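Local structure of monooxygenase (Agrobacterium tumefaciens, 2I7G) at residues Leu24-Phe29 with Arg346-Tyr351; Arg111-Phe116 with Tyr186-Gln191; Leu219-Gly224 with Ile254-Phe259; Asp269-Pro274 with Met334-Met339. The protein is probably a flavin-dependent monooxygenase of the luciferase-like family, built on a TIM barrel, whose substrate is not established. All coordinates share one frame; numbering follows the deposited sequence.

Contact 1: residues Leu24-Phe29 with Arg346-Tyr351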
loop_
_atom_site.group_PDB
_atom_site.type_symbol
_atom_site.label_atom_id
_atom_site.label_comp_id
_atom_site.label_asym_id
_atom_site.label_seq_id
_atom_site.Cartn_x
_atom_site.Cartn_y
_atom_site.Cartn_z
ATOM N N LEU B 24 15.644 19.666 -1.360
ATOM C CA LEU B 24 15.807 19.252 -2.766
ATOM C C LEU B 24 15.459 17.791 -2.943
ATOM O O LEU B 24 15.991 16.934 -2.237
ATOM C CB LEU B 24 17.237 19.466 -3.271
ATOM C CG LEU B 24 17.914 20.845 -3.236
ATOM C CD1 LEU B 24 17.130 21.902 -3.970
ATOM C CD2 LEU B 24 18.335 21.293 -1.820
ATOM N N GLY B 25 14.593 17.516 -3.908
ATOM C CA GLY B 25 14.123 16.174 -4.100
ATOM C C GLY B 25 13.898 15.772 -5.539
ATOM O O GLY B 25 14.176 16.539 -6.494
ATOM N N LEU B 26 13.339 14.578 -5.667
ATOM C CA LEU B 26 13.071 13.938 -6.968
ATOM C C LEU B 26 11.620 13.493 -6.971
ATOM O O LEU B 26 11.060 13.219 -5.898
ATOM C CB LEU B 26 13.898 12.662 -7.153
ATOM C CG LEU B 26 15.400 12.885 -7.428
ATOM C CD1 LEU B 26 16.253 11.646 -7.085
ATOM C CD2 LEU B 26 15.573 13.344 -8.870
ATOM N N TYR B 27 11.029 13.433 -8.157
ATOM C CA TYR B 27 9.746 12.693 -8.315
ATOM C C TYR B 27 9.709 11.956 -9.634
ATOM O O TYR B 27 10.418 12.346 -10.568
ATOM C CB TYR B 27 8.516 13.566 -8.077
ATOM C CG TYR B 27 8.203 14.610 -9.130
ATOM C CD1 TYR B 27 7.042 14.506 -9.912
ATOM C CD2 TYR B 27 9.051 15.706 -9.337
ATOM C CE1 TYR B 27 6.731 15.477 -10.860
ATOM C CE2 TYR B 27 8.758 16.676 -10.312
ATOM C CZ TYR B 27 7.601 16.539 -11.071
ATOM O OH TYR B 27 7.303 17.498 -12.014
ATOM N N THR B 28 8.886 10.911 -9.738
ATOM C CA THR B 28 8.774 10.168 -11.001
ATOM C C THR B 28 7.387 9.534 -11.042
ATOM O O THR B 28 6.734 9.372 -9.975
ATOM C CB THR B 28 9.918 9.121 -11.176
ATOM O OG1 THR B 28 9.794 8.405 -12.429
ATOM C CG2 THR B 28 9.890 8.094 -10.039
ATOM N N PHE B 29 6.995 9.147 -12.259
ATOM C CA PHE B 29 5.775 8.419 -12.509
ATOM C C PHE B 29 6.042 6.935 -12.747
ATOM O O PHE B 29 5.070 6.145 -12.869
ATOM C CB PHE B 29 5.032 9.012 -13.729
ATOM C CG PHE B 29 4.635 10.466 -13.565
ATOM C CD1 PHE B 29 4.539 11.048 -12.298
ATOM C CD2 PHE B 29 4.343 11.244 -14.688
ATOM C CE1 PHE B 29 4.136 12.385 -12.136
ATOM C CE2 PHE B 29 3.963 12.569 -14.562
ATOM C CZ PHE B 29 3.866 13.167 -13.283
ATOM N N ARG B 346 23.305 7.766 -12.274
ATOM C CA ARG B 346 24.410 8.741 -12.309
ATOM C C ARG B 346 23.854 10.138 -11.994
ATOM O O ARG B 346 24.476 10.887 -11.232
ATOM C CB ARG B 346 25.114 8.730 -13.667
ATOM C CG ARG B 346 26.286 9.719 -13.769
ATOM C CD ARG B 346 27.328 9.522 -12.643
ATOM N NE ARG B 346 28.477 10.427 -12.775
ATOM C CZ ARG B 346 29.362 10.661 -11.803
ATOM N NH1 ARG B 346 29.221 10.070 -10.606
ATOM N NH2 ARG B 346 30.378 11.498 -12.009
ATOM N N GLY B 347 22.690 10.467 -12.564
ATOM C CA GLY B 347 22.057 11.787 -12.349
ATOM C C GLY B 347 21.716 11.984 -10.879
ATOM O O GLY B 347 21.925 13.069 -10.309
ATOM N N ILE B 348 21.222 10.925 -10.242
ATOM C CA ILE B 348 20.855 11.013 -8.823
ATOM C C ILE B 348 22.110 11.229 -7.965
ATOM O O ILE B 348 22.142 12.092 -7.041
ATOM C CB ILE B 348 20.099 9.765 -8.360
ATOM C CG1 ILE B 348 18.660 9.768 -8.938
ATOM C CG2 ILE B 348 19.968 9.752 -6.826
ATOM C CD1 ILE B 348 17.956 8.397 -8.801
ATOM N N GLU B 349 23.151 10.450 -8.253
ATOM C CA GLU B 349 24.437 10.634 -7.584
ATOM C C GLU B 349 24.943 12.072 -7.715
ATOM O O GLU B 349 25.287 12.701 -6.715
ATOM C CB GLU B 349 25.486 9.642 -8.103
ATOM C CG GLU B 349 26.885 9.946 -7.564
ATOM C CD GLU B 349 27.593 8.743 -6.938
ATOM O OE1 GLU B 349 26.986 8.039 -6.091
ATOM O OE2 GLU B 349 28.783 8.533 -7.259
ATOM N N LEU B 350 24.972 12.592 -8.941
ATOM C CA LEU B 350 25.422 13.986 -9.170
ATOM C C LEU B 350 24.527 15.009 -8.479
ATOM O O LEU B 350 25.009 16.016 -7.929
ATOM C CB LEU B 350 25.533 14.278 -10.665
ATOM C CG LEU B 350 26.671 13.536 -11.375
ATOM C CD1 LEU B 350 26.485 13.763 -12.868
ATOM C CD2 LEU B 350 28.088 13.983 -10.891
ATOM N N TYR B 351 23.218 14.754 -8.509
ATOM C CA TYR B 351 22.243 15.612 -7.820
ATOM C C TYR B 351 22.571 15.716 -6.305
ATOM O O TYR B 351 22.718 16.831 -5.761
ATOM C CB TYR B 351 20.833 15.059 -8.092
ATOM C CG TYR B 351 19.669 15.939 -7.693
ATOM C CD1 TYR B 351 19.839 17.303 -7.377
ATOM C CD2 TYR B 351 18.376 15.391 -7.633
ATOM C CE1 TYR B 351 18.718 18.104 -7.009
ATOM C CE2 TYR B 351 17.255 16.189 -7.294
ATOM C CZ TYR B 351 17.438 17.526 -6.980
ATOM O OH TYR B 351 16.343 18.295 -6.656
#
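With CG of Tyr351 anti to its backbone N (chi1 -169°), the phenol reaches from helix 341-363 to the backbone of Gly25, while Leu26, its CG beside its own backbone N, sends both methyls to the same helix. The contact belongs to the TIM barrel that luciferase-like monooxygenases share: strand 23-28 is a stave of the parallel barrel, and the C-terminal helix packs on its outside. The short segments run nearly antiparallel, at 162°, with their axes 10.5 Å apart at closest approach, a gap filled by side chains. Tyr351 OH donates a hydrogen bond of 2.8 Å to Gly25 O, arriving 29° out of the carbonyl plane. That oxygen lies at the edge of the ring, near its plane, so the phenol meets the strand by its rim. The leucine and tyrosine side chains run alongside each other from opposite sides, with Leu26 CD2 at the ring edge, 3.7 Å from Tyr351 CE2. CD1 of Leu26 turns to Ile348, one turn earlier in the helix. Ile348 also packs on Leu57 of helix 40-60, and Tyr351 on Phe330 of the neighbouring strand 329-333, which places this interface between barrel and helical layer. All five touching residues are buried, and the phenol hydroxyl spends its proton on a main-chain oxygen of the strand. Beside it, Leu26 CD1 rests 3.6 Å from Ile348 CG1.

Contact 2: residues Arg111-Phe116 with Tyr186-Gln191; sequences RVFQQF and YPRPLQ
Phe113 and Arg188 cross at about a right angle, with the phenyl ring and the guanidinium planes inclined by 38°. The guanidinium presents one face to the ring: Phe113 CZ lies over it, and Phe113 CE2 comes to 3.4 Å from Arg188 NH1. Bends at chi2 and chi3 fold the arginine back to this position, although its CB points away from helix 109-122. Pro189 crosses the same phenyl at about a right angle, its CD 3.7 Å from Phe113 CZ, so two consecutive loop residues pack against one aromatic tip. Gln114, the next helix residue, extends its chain beyond CG to the start of the loop, where NE2 makes a weak hydrogen bond of 3.0 Å to Tyr186 O, bent to 126° at the hydrogen. The loop leads from strand 183-184 to barrel strand 196-200, and the contact borders the second subunit, whose His72 packs on Gln114. Arg188 is bound within its own chain by the carbonyls of Val185 and Leu164. With both terminal nitrogens so engaged, the guanidinium probably meets Phe113 mainly as a flat packing surface, and the bent amide bond, to an oxygen shared with Ser79 of the second subunit, probably adds little directional hold.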
loop_
_atom_site.group_PDB
_atom_site.type_symbol
_atom_site.label_atom_id
_atom_site.label_comp_id
_atom_site.label_asym_id
_atom_site.label_seq_id
_atom_site.Cartn_x
_atom_site.Cartn_y
_atom_site.Cartn_z
ATOM N N ARG B 111 -9.190 5.631 2.989
ATOM C CA ARG B 111 -8.134 4.703 2.558
ATOM C C ARG B 111 -6.797 5.396 2.352
ATOM O O ARG B 111 -5.768 4.863 2.758
ATOM C CB ARG B 111 -8.500 3.955 1.256
ATOM C CG ARG B 111 -9.804 3.191 1.337
ATOM C CD ARG B 111 -9.654 1.964 2.264
ATOM N NE ARG B 111 -10.855 1.115 2.109
ATOM C CZ ARG B 111 -11.044 -0.030 2.743
ATOM N NH1 ARG B 111 -10.125 -0.499 3.574
ATOM N NH2 ARG B 111 -12.167 -0.723 2.542
ATOM N N VAL B 112 -6.817 6.564 1.701
ATOM C CA VAL B 112 -5.591 7.306 1.448
ATOM C C VAL B 112 -4.936 7.613 2.799
ATOM O O VAL B 112 -3.741 7.364 2.990
ATOM C CB VAL B 112 -5.895 8.586 0.639
ATOM C CG1 VAL B 112 -4.640 9.501 0.631
ATOM C CG2 VAL B 112 -6.339 8.146 -0.817
ATOM N N PHE B 113 -5.713 8.116 3.744
ATOM C CA PHE B 113 -5.149 8.440 5.048
ATOM C C PHE B 113 -4.557 7.205 5.719
ATOM O O PHE B 113 -3.469 7.269 6.272
ATOM C CB PHE B 113 -6.189 9.081 5.965
ATOM C CG PHE B 113 -5.625 9.512 7.304
ATOM C CD1 PHE B 113 -4.806 10.645 7.414
ATOM C CD2 PHE B 113 -5.867 8.763 8.428
ATOM C CE1 PHE B 113 -4.263 11.029 8.662
ATOM C CE2 PHE B 113 -5.362 9.168 9.682
ATOM C CZ PHE B 113 -4.551 10.289 9.782
ATOM N N GLN B 114 -5.274 6.086 5.667
ATOM C CA GLN B 114 -4.797 4.844 6.302
ATOM C C GLN B 114 -3.517 4.338 5.645
ATOM O O GLN B 114 -2.562 3.917 6.329
ATOM C CB GLN B 114 -5.881 3.752 6.247
ATOM C CG GLN B 114 -7.080 4.080 7.154
ATOM C CD GLN B 114 -8.129 3.016 7.094
ATOM O OE1 GLN B 114 -8.476 2.520 6.027
ATOM N NE2 GLN B 114 -8.662 2.670 8.261
ATOM N N GLN B 115 -3.474 4.396 4.325
ATOM C CA GLN B 115 -2.292 3.947 3.601
ATOM C C GLN B 115 -1.056 4.806 3.915
ATOM O O GLN B 115 0.017 4.285 4.284
ATOM C CB GLN B 115 -2.580 3.901 2.092
ATOM C CG GLN B 115 -3.588 2.781 1.673
ATOM C CD GLN B 115 -4.281 3.153 0.352
ATOM O OE1 GLN B 115 -3.828 4.047 -0.364
ATOM N NE2 GLN B 115 -5.402 2.492 0.058
ATOM N N PHE B 116 -1.218 6.128 3.864
ATOM C CA PHE B 116 -0.071 7.007 4.139
ATOM C C PHE B 116 0.286 7.044 5.643
ATOM O O PHE B 116 1.463 7.234 5.968
ATOM C CB PHE B 116 -0.288 8.402 3.568
ATOM C CG PHE B 116 -0.087 8.456 2.083
ATOM C CD1 PHE B 116 1.163 8.797 1.560
ATOM C CD2 PHE B 116 -1.123 8.115 1.215
ATOM C CE1 PHE B 116 1.357 8.811 0.125
ATOM C CE2 PHE B 116 -0.961 8.155 -0.204
ATOM C CZ PHE B 116 0.298 8.491 -0.737
ATOM N N TYR B 186 -7.875 4.236 11.841
ATOM C CA TYR B 186 -6.630 3.653 12.365
ATOM C C TYR B 186 -5.781 3.078 11.199
ATOM O O TYR B 186 -6.334 2.700 10.153
ATOM C CB TYR B 186 -6.975 2.520 13.377
ATOM C CG TYR B 186 -7.807 3.081 14.502
ATOM C CD1 TYR B 186 -7.235 3.928 15.449
ATOM C CD2 TYR B 186 -9.193 2.891 14.510
ATOM C CE1 TYR B 186 -8.025 4.519 16.464
ATOM C CE2 TYR B 186 -10.002 3.465 15.519
ATOM C CZ TYR B 186 -9.407 4.290 16.462
ATOM O OH TYR B 186 -10.225 4.857 17.406
ATOM N N PRO B 187 -4.445 2.964 11.376
ATOM C CA PRO B 187 -3.699 3.379 12.551
ATOM C C PRO B 187 -3.388 4.876 12.510
ATOM O O PRO B 187 -3.354 5.489 11.420
ATOM C CB PRO B 187 -2.380 2.592 12.433
ATOM C CG PRO B 187 -2.131 2.533 10.954
ATOM C CD PRO B 187 -3.556 2.375 10.346
ATOM N N ARG B 188 -3.154 5.452 13.688
ATOM C CA ARG B 188 -2.761 6.864 13.749
ATOM C C ARG B 188 -1.293 6.979 13.298
ATOM O O ARG B 188 -0.486 6.082 13.563
ATOM C CB ARG B 188 -2.923 7.415 15.181
ATOM C CG ARG B 188 -4.343 7.271 15.754
ATOM C CD ARG B 188 -5.374 7.750 14.735
ATOM N NE ARG B 188 -5.218 9.174 14.410
ATOM C CZ ARG B 188 -5.941 9.822 13.495
ATOM N NH1 ARG B 188 -6.833 9.163 12.736
ATOM N NH2 ARG B 188 -5.746 11.139 13.338
ATOM N N PRO B 189 -0.957 8.042 12.554
ATOM C CA PRO B 189 0.437 8.171 12.123
ATOM C C PRO B 189 1.350 8.559 13.250
ATOM O O PRO B 189 0.879 8.818 14.385
ATOM C CB PRO B 189 0.387 9.293 11.084
ATOM C CG PRO B 189 -0.769 10.114 11.439
ATOM C CD PRO B 189 -1.799 9.142 12.045
ATOM N N LEU B 190 2.644 8.623 12.943
ATOM C CA LEU B 190 3.614 9.123 13.920
ATOM C C LEU B 190 3.701 10.662 13.993
ATOM O O LEU B 190 3.743 11.244 15.092
ATOM C CB LEU B 190 4.979 8.489 13.638
ATOM C CG LEU B 190 6.077 8.433 14.697
ATOM C CD1 LEU B 190 5.653 7.911 16.074
ATOM C CD2 LEU B 190 7.132 7.521 14.105
ATOM N N GLN B 191 3.735 11.319 12.836
ATOM C CA GLN B 191 3.797 12.779 12.787
ATOM C C GLN B 191 2.530 13.374 13.422
ATOM O O GLN B 191 1.441 12.811 13.283
ATOM C CB GLN B 191 3.934 13.279 11.350
ATOM C CG GLN B 191 5.286 12.960 10.714
ATOM C CD GLN B 191 5.335 13.413 9.259
ATOM O OE1 GLN B 191 5.725 14.541 8.969
ATOM N NE2 GLN B 191 4.900 12.552 8.354
#

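Contact 3: residues Leu219-Gly224 with Ile254-Phe259. With SO4 (sulfate ion), chain F.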
loop_
_atom_site.group_PDB
_atom_site.type_symbol
_atom_site.label_atom_id
_atom_site.label_comp_id
_atom_site.label_asym_id
_atom_site.label_seq_id
_atom_site.Cartn_x
_atom_site.Cartn_y
_atom_site.Cartn_z
ATOM N N LEU B 219 3.858 23.890 -7.295
ATOM C CA LEU B 219 3.543 24.367 -8.622
ATOM C C LEU B 219 4.317 23.610 -9.721
ATOM O O LEU B 219 5.556 23.597 -9.731
ATOM C CB LEU B 219 3.939 25.835 -8.692
ATOM C CG LEU B 219 3.622 26.553 -9.989
ATOM C CD1 LEU B 219 2.112 26.484 -10.400
ATOM C CD2 LEU B 219 4.061 28.010 -9.760
ATOM N N ALA B 220 3.591 23.025 -10.665
ATOM C CA ALA B 220 4.236 22.420 -11.860
ATOM C C ALA B 220 4.660 23.517 -12.860
ATOM O O ALA B 220 3.843 24.350 -13.276
ATOM C CB ALA B 220 3.299 21.400 -12.511
ATOM N N ILE B 221 5.948 23.551 -13.207
ATOM C CA ILE B 221 6.479 24.561 -14.148
ATOM C C ILE B 221 6.557 23.912 -15.525
ATOM O O ILE B 221 7.483 23.146 -15.820
ATOM C CB ILE B 221 7.889 25.088 -13.755
ATOM C CG1 ILE B 221 7.932 25.589 -12.293
ATOM C CG2 ILE B 221 8.401 26.175 -14.783
ATOM C CD1 ILE B 221 6.911 26.654 -11.968
ATOM N N ILE B 222 5.548 24.161 -16.348
ATOM C CA ILE B 222 5.477 23.488 -17.643
ATOM C C ILE B 222 5.355 24.543 -18.743
ATOM O O ILE B 222 4.384 25.300 -18.773
ATOM C CB ILE B 222 4.324 22.430 -17.656
ATOM C CG1 ILE B 222 4.662 21.336 -16.599
ATOM C CG2 ILE B 222 4.057 21.898 -19.082
ATOM C CD1 ILE B 222 3.967 19.992 -16.718
ATOM N N GLY B 223 6.358 24.625 -19.603
ATOM C CA GLY B 223 6.288 25.534 -20.763
ATOM C C GLY B 223 6.690 26.983 -20.506
ATOM O O GLY B 223 6.313 27.587 -19.488
ATOM N N GLY B 224 7.450 27.535 -21.439
ATOM C CA GLY B 224 7.861 28.931 -21.385
ATOM C C GLY B 224 8.935 29.169 -20.348
ATOM O O GLY B 224 9.611 28.237 -19.890
ATOM N N ILE B 254 8.485 24.149 -6.221
ATOM C CA ILE B 254 8.334 24.062 -7.676
ATOM C C ILE B 254 8.698 22.649 -8.129
ATOM O O ILE B 254 9.664 22.038 -7.626
ATOM C CB ILE B 254 9.093 25.163 -8.452
ATOM C CG1 ILE B 254 10.625 24.994 -8.323
ATOM C CG2 ILE B 254 8.576 26.602 -8.030
ATOM C CD1 ILE B 254 11.451 26.045 -9.121
ATOM N N ASN B 255 7.904 22.125 -9.059
ATOM C CA ASN B 255 8.058 20.761 -9.558
ATOM C C ASN B 255 8.408 20.904 -11.043
ATOM O O ASN B 255 7.610 21.416 -11.805
ATOM C CB ASN B 255 6.733 20.014 -9.456
ATOM C CG ASN B 255 6.297 19.742 -8.025
ATOM O OD1 ASN B 255 6.932 20.148 -7.061
ATOM N ND2 ASN B 255 5.158 19.053 -7.903
ATOM N N VAL B 256 9.604 20.477 -11.426
ATOM C CA VAL B 256 10.106 20.739 -12.766
ATOM C C VAL B 256 10.661 19.452 -13.400
ATOM O O VAL B 256 11.025 18.485 -12.690
ATOM C CB VAL B 256 11.240 21.813 -12.727
ATOM C CG1 VAL B 256 10.763 23.051 -11.998
ATOM C CG2 VAL B 256 12.538 21.279 -12.059
ATOM N N HIS B 257 10.770 19.483 -14.723
ATOM C CA HIS B 257 11.432 18.412 -15.448
ATOM C C HIS B 257 12.870 18.796 -15.705
ATOM O O HIS B 257 13.189 19.980 -15.831
ATOM C CB HIS B 257 10.712 18.137 -16.758
ATOM C CG HIS B 257 9.316 17.641 -16.556
ATOM N ND1 HIS B 257 8.203 18.386 -16.887
ATOM C CD2 HIS B 257 8.849 16.504 -15.986
ATOM C CE1 HIS B 257 7.110 17.711 -16.563
ATOM N NE2 HIS B 257 7.474 16.560 -16.035
ATOM N N GLY B 258 13.727 17.788 -15.815
ATOM C CA GLY B 258 15.126 18.076 -16.148
ATOM C C GLY B 258 16.020 16.867 -16.006
ATOM O O GLY B 258 15.550 15.718 -15.916
ATOM N N PHE B 259 17.327 17.111 -16.041
ATOM C CA PHE B 259 18.253 15.984 -15.972
ATOM C C PHE B 259 19.654 16.521 -15.675
ATOM O O PHE B 259 20.005 17.620 -16.112
ATOM C CB PHE B 259 18.225 15.212 -17.300
ATOM C CG PHE B 259 19.090 13.978 -17.310
ATOM C CD1 PHE B 259 18.937 12.971 -16.340
ATOM C CD2 PHE B 259 20.064 13.823 -18.299
ATOM C CE1 PHE B 259 19.765 11.829 -16.354
ATOM C CE2 PHE B 259 20.900 12.660 -18.322
ATOM C CZ PHE B 259 20.757 11.695 -17.344
HETATM S S SO4 F . 8.731 25.180 -23.616
HETATM O O1 SO4 F . 7.507 24.691 -23.007
HETATM O O2 SO4 F . 9.312 26.154 -22.723
HETATM O O3 SO4 F . 9.656 24.090 -23.815
HETATM O O4 SO4 F . 8.429 25.853 -24.871
HETATM O O HOH W 1 9.811 21.735 -16.196
#
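Two backbone hydrogen bonds join the segments, both centred on Asn255. Its N donates to Leu219 O at 2.9 Å, and its O accepts from Ile221 N at 3.0 Å in a nearly straight bond of 171° at the hydrogen. Beyond this pair the chains separate, and a water continues the link: it donates to Ile221 O and accepts from His257 N, bridging where the direct ladder stops. Past the strand a sulfate ion, probably from the crystallisation liquor, lies by Gly224 N and Trp288 NE1, but its O1 is too close to Gly223 CA for the details of its placement to be trusted. Leu219 pairs with Ile254 and Ala220 with Asn255 in parallel register, making these neighbouring strands of the TIM barrel; helix 230-242 connects them as a beta-alpha-beta unit. On the Leu219 and Ile254 side of the sheet both side chains pack on Phe233 of that connecting helix. Ile221 carries most of the direct side-chain packing. Its CG1 sits beside its backbone N (chi1 -53°) and touches two residues of the other strand, Val256 CG1 at 3.8 Å and Ile254 CB at 4.0 Å. Ile221 and Val256 lie side by side and point the same way, whereas Ile254 runs obliquely to Ile221. Further along, Ile222 CD1 approaches the edge of the His257 imidazole, 3.9 Å from CE1. The ring is held through ND1 by Arg286 NH2 of helix 279-286, on which Ile222 packs as well.

Contact 4: residues Asp269-Pro274 with Met334-Met339; sequences DQFYGP and MAIGLM
Phe271 of helix 264-272 reaches its ring to the loop after barrel strand 329-333, a loop carrying a type II' beta turn from Ile336 to Met339 before helix 341-363. This is the close-packed part of the contact, together with the Gln270 carbonyl. The ring crosses Ile336 obliquely, with Phe271 CZ 3.6 Å from Ile336 CD1, and at its edge, in plane, Met334 O lies 3.6 Å from Phe271 CE2. A chi1 of -152° swings the Phe271 ring away from its own N and over to the loop; Val278 and Met279 add to its packing. No hydrogen bond crosses between the segments; the contact rests on van der Waals packing, including two carbonyl oxygens. The Gln270 side chain and the tip of the turn form the looser, partly exposed side. Gln270 CB comes only to 4.4 Å from Met339 CE, while Gly337 and Leu338 complete the turn. The turn is closed by its own bond from Met339 N to Ile336 O, and Gly337 N is fixed by Asp31. Between the two regions lies Met339, a selenomethionine bent at chi2 and chi3 so that the chain curls back to the helix. Its selenium stands 4.3 Å from Phe271 CD2 and 3.3 Å from Gln270 O.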
loop_
_atom_site.group_PDB
_atom_site.type_symbol
_atom_site.label_atom_id
_atom_site.label_comp_id
_atom_site.label_asym_id
_atom_site.label_seq_id
_atom_site.Cartn_x
_atom_site.Cartn_y
_atom_site.Cartn_z
ATOM N N ASP B 269 21.881 15.517 -24.675
ATOM C CA ASP B 269 21.827 14.414 -25.648
ATOM C C ASP B 269 21.040 13.241 -25.058
ATOM O O ASP B 269 20.152 12.672 -25.714
ATOM C CB ASP B 269 23.232 13.948 -26.044
ATOM C CG ASP B 269 23.982 14.947 -26.941
ATOM O OD1 ASP B 269 23.390 15.914 -27.448
ATOM O OD2 ASP B 269 25.204 14.745 -27.134
ATOM N N GLN B 270 21.357 12.898 -23.811
ATOM C CA GLN B 270 20.745 11.739 -23.176
ATOM C C GLN B 270 19.258 11.958 -22.930
ATOM O O GLN B 270 18.471 11.019 -23.087
ATOM C CB GLN B 270 21.480 11.339 -21.881
ATOM C CG GLN B 270 22.880 10.809 -22.169
ATOM C CD GLN B 270 23.729 10.604 -20.908
ATOM O OE1 GLN B 270 23.254 10.745 -19.772
ATOM N NE2 GLN B 270 25.026 10.293 -21.123
ATOM N N PHE B 271 18.871 13.191 -22.596
ATOM C CA PHE B 271 17.458 13.539 -22.343
ATOM C C PHE B 271 16.660 13.643 -23.648
ATOM O O PHE B 271 15.492 13.282 -23.684
ATOM C CB PHE B 271 17.383 14.844 -21.534
ATOM C CG PHE B 271 16.138 15.000 -20.643
ATOM C CD1 PHE B 271 15.300 16.102 -20.802
ATOM C CD2 PHE B 271 15.836 14.078 -19.634
ATOM C CE1 PHE B 271 14.166 16.278 -19.978
ATOM C CE2 PHE B 271 14.703 14.257 -18.794
ATOM C CZ PHE B 271 13.888 15.365 -18.970
ATOM N N TYR B 272 17.294 14.116 -24.715
ATOM C CA TYR B 272 16.644 14.309 -26.033
ATOM C C TYR B 272 16.741 13.066 -26.947
ATOM O O TYR B 272 16.068 13.003 -27.974
ATOM C CB TYR B 272 17.339 15.466 -26.730
ATOM C CG TYR B 272 16.745 15.995 -28.016
ATOM C CD1 TYR B 272 17.348 15.720 -29.244
ATOM C CD2 TYR B 272 15.622 16.847 -27.994
ATOM C CE1 TYR B 272 16.838 16.261 -30.455
ATOM C CE2 TYR B 272 15.109 17.406 -29.190
ATOM C CZ TYR B 272 15.717 17.103 -30.403
ATOM O OH TYR B 272 15.216 17.638 -31.566
ATOM N N GLY B 273 17.599 12.101 -26.605
ATOM C CA GLY B 273 17.832 10.939 -27.489
ATOM C C GLY B 273 16.524 10.240 -27.861
ATOM O O GLY B 273 15.675 10.048 -26.991
ATOM N N PRO B 274 16.347 9.870 -29.153
ATOM C CA PRO B 274 15.088 9.253 -29.634
ATOM C C PRO B 274 14.705 7.977 -28.881
ATOM O O PRO B 274 13.511 7.754 -28.600
ATOM C CB PRO B 274 15.381 8.916 -31.104
ATOM C CG PRO B 274 16.593 9.729 -31.475
ATOM C CD PRO B 274 17.352 10.013 -30.227
HETATM N N MSE B 334 13.427 13.505 -13.476
HETATM C CA MSE B 334 14.403 13.095 -14.505
HETATM C C MSE B 334 13.980 11.776 -15.153
HETATM O O MSE B 334 14.073 11.593 -16.381
HETATM C CB MSE B 334 15.795 12.888 -13.874
HETATM C CG MSE B 334 16.322 14.057 -13.067
HETATM SE SE MSE B 334 18.192 13.803 -12.465
HETATM C CE MSE B 334 17.942 12.286 -11.314
ATOM N N ALA B 335 13.544 10.832 -14.314
ATOM C CA ALA B 335 13.277 9.453 -14.792
ATOM C C ALA B 335 11.943 9.504 -15.550
ATOM O O ALA B 335 10.851 9.419 -14.938
ATOM C CB ALA B 335 13.220 8.488 -13.617
ATOM N N ILE B 336 12.053 9.726 -16.861
ATOM C CA ILE B 336 10.894 9.913 -17.768
ATOM C C ILE B 336 11.035 8.936 -18.928
ATOM O O ILE B 336 12.154 8.613 -19.327
ATOM C CB ILE B 336 10.866 11.374 -18.286
ATOM C CG1 ILE B 336 10.673 12.345 -17.121
ATOM C CG2 ILE B 336 9.733 11.622 -19.307
ATOM C CD1 ILE B 336 10.980 13.758 -17.509
ATOM N N GLY B 337 9.910 8.447 -19.461
ATOM C CA GLY B 337 9.930 7.545 -20.611
ATOM C C GLY B 337 10.895 6.374 -20.403
ATOM O O GLY B 337 10.891 5.712 -19.355
ATOM N N LEU B 338 11.728 6.122 -21.395
ATOM C CA LEU B 338 12.616 4.975 -21.360
ATOM C C LEU B 338 14.059 5.404 -21.070
ATOM O O LEU B 338 15.001 4.758 -21.548
ATOM C CB LEU B 338 12.537 4.187 -22.684
ATOM C CG LEU B 338 11.126 3.790 -23.197
ATOM C CD1 LEU B 338 11.181 2.880 -24.429
ATOM C CD2 LEU B 338 10.296 3.185 -22.051
HETATM N N MSE B 339 14.231 6.482 -20.301
HETATM C CA MSE B 339 15.599 6.889 -19.882
HETATM C C MSE B 339 16.289 5.661 -19.301
HETATM O O MSE B 339 15.720 4.985 -18.423
HETATM C CB MSE B 339 15.592 7.959 -18.789
HETATM C CG MSE B 339 15.292 9.389 -19.225
HETATM SE SE MSE B 339 16.694 9.983 -20.479
HETATM C CE MSE B 339 18.157 10.165 -19.185
#

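Contacts 1 and 3 lie nearest the chain's centre and share the parallel barrel: one sets the C-terminal helix against a stave, the other pairs two staves. They meet where Tyr27 packs on Asn255 and Val256. Contact 4, farther out, joins both: Met334 packs on Leu26 and Ile348, and Phe271 on Gly258 and Phe259. Contact 2 stands apart, its centre 27 to 36 Å from the others, beside the second subunit. Chemistry follows place. Main-chain bonding dominates contact 3, one phenol-to-carbonyl bond anchors the otherwise apolar contact 1, contact 4 has no hydrogen bond between its segments, and contact 2 combines guanidinium-aromatic packing with a weak amide bond.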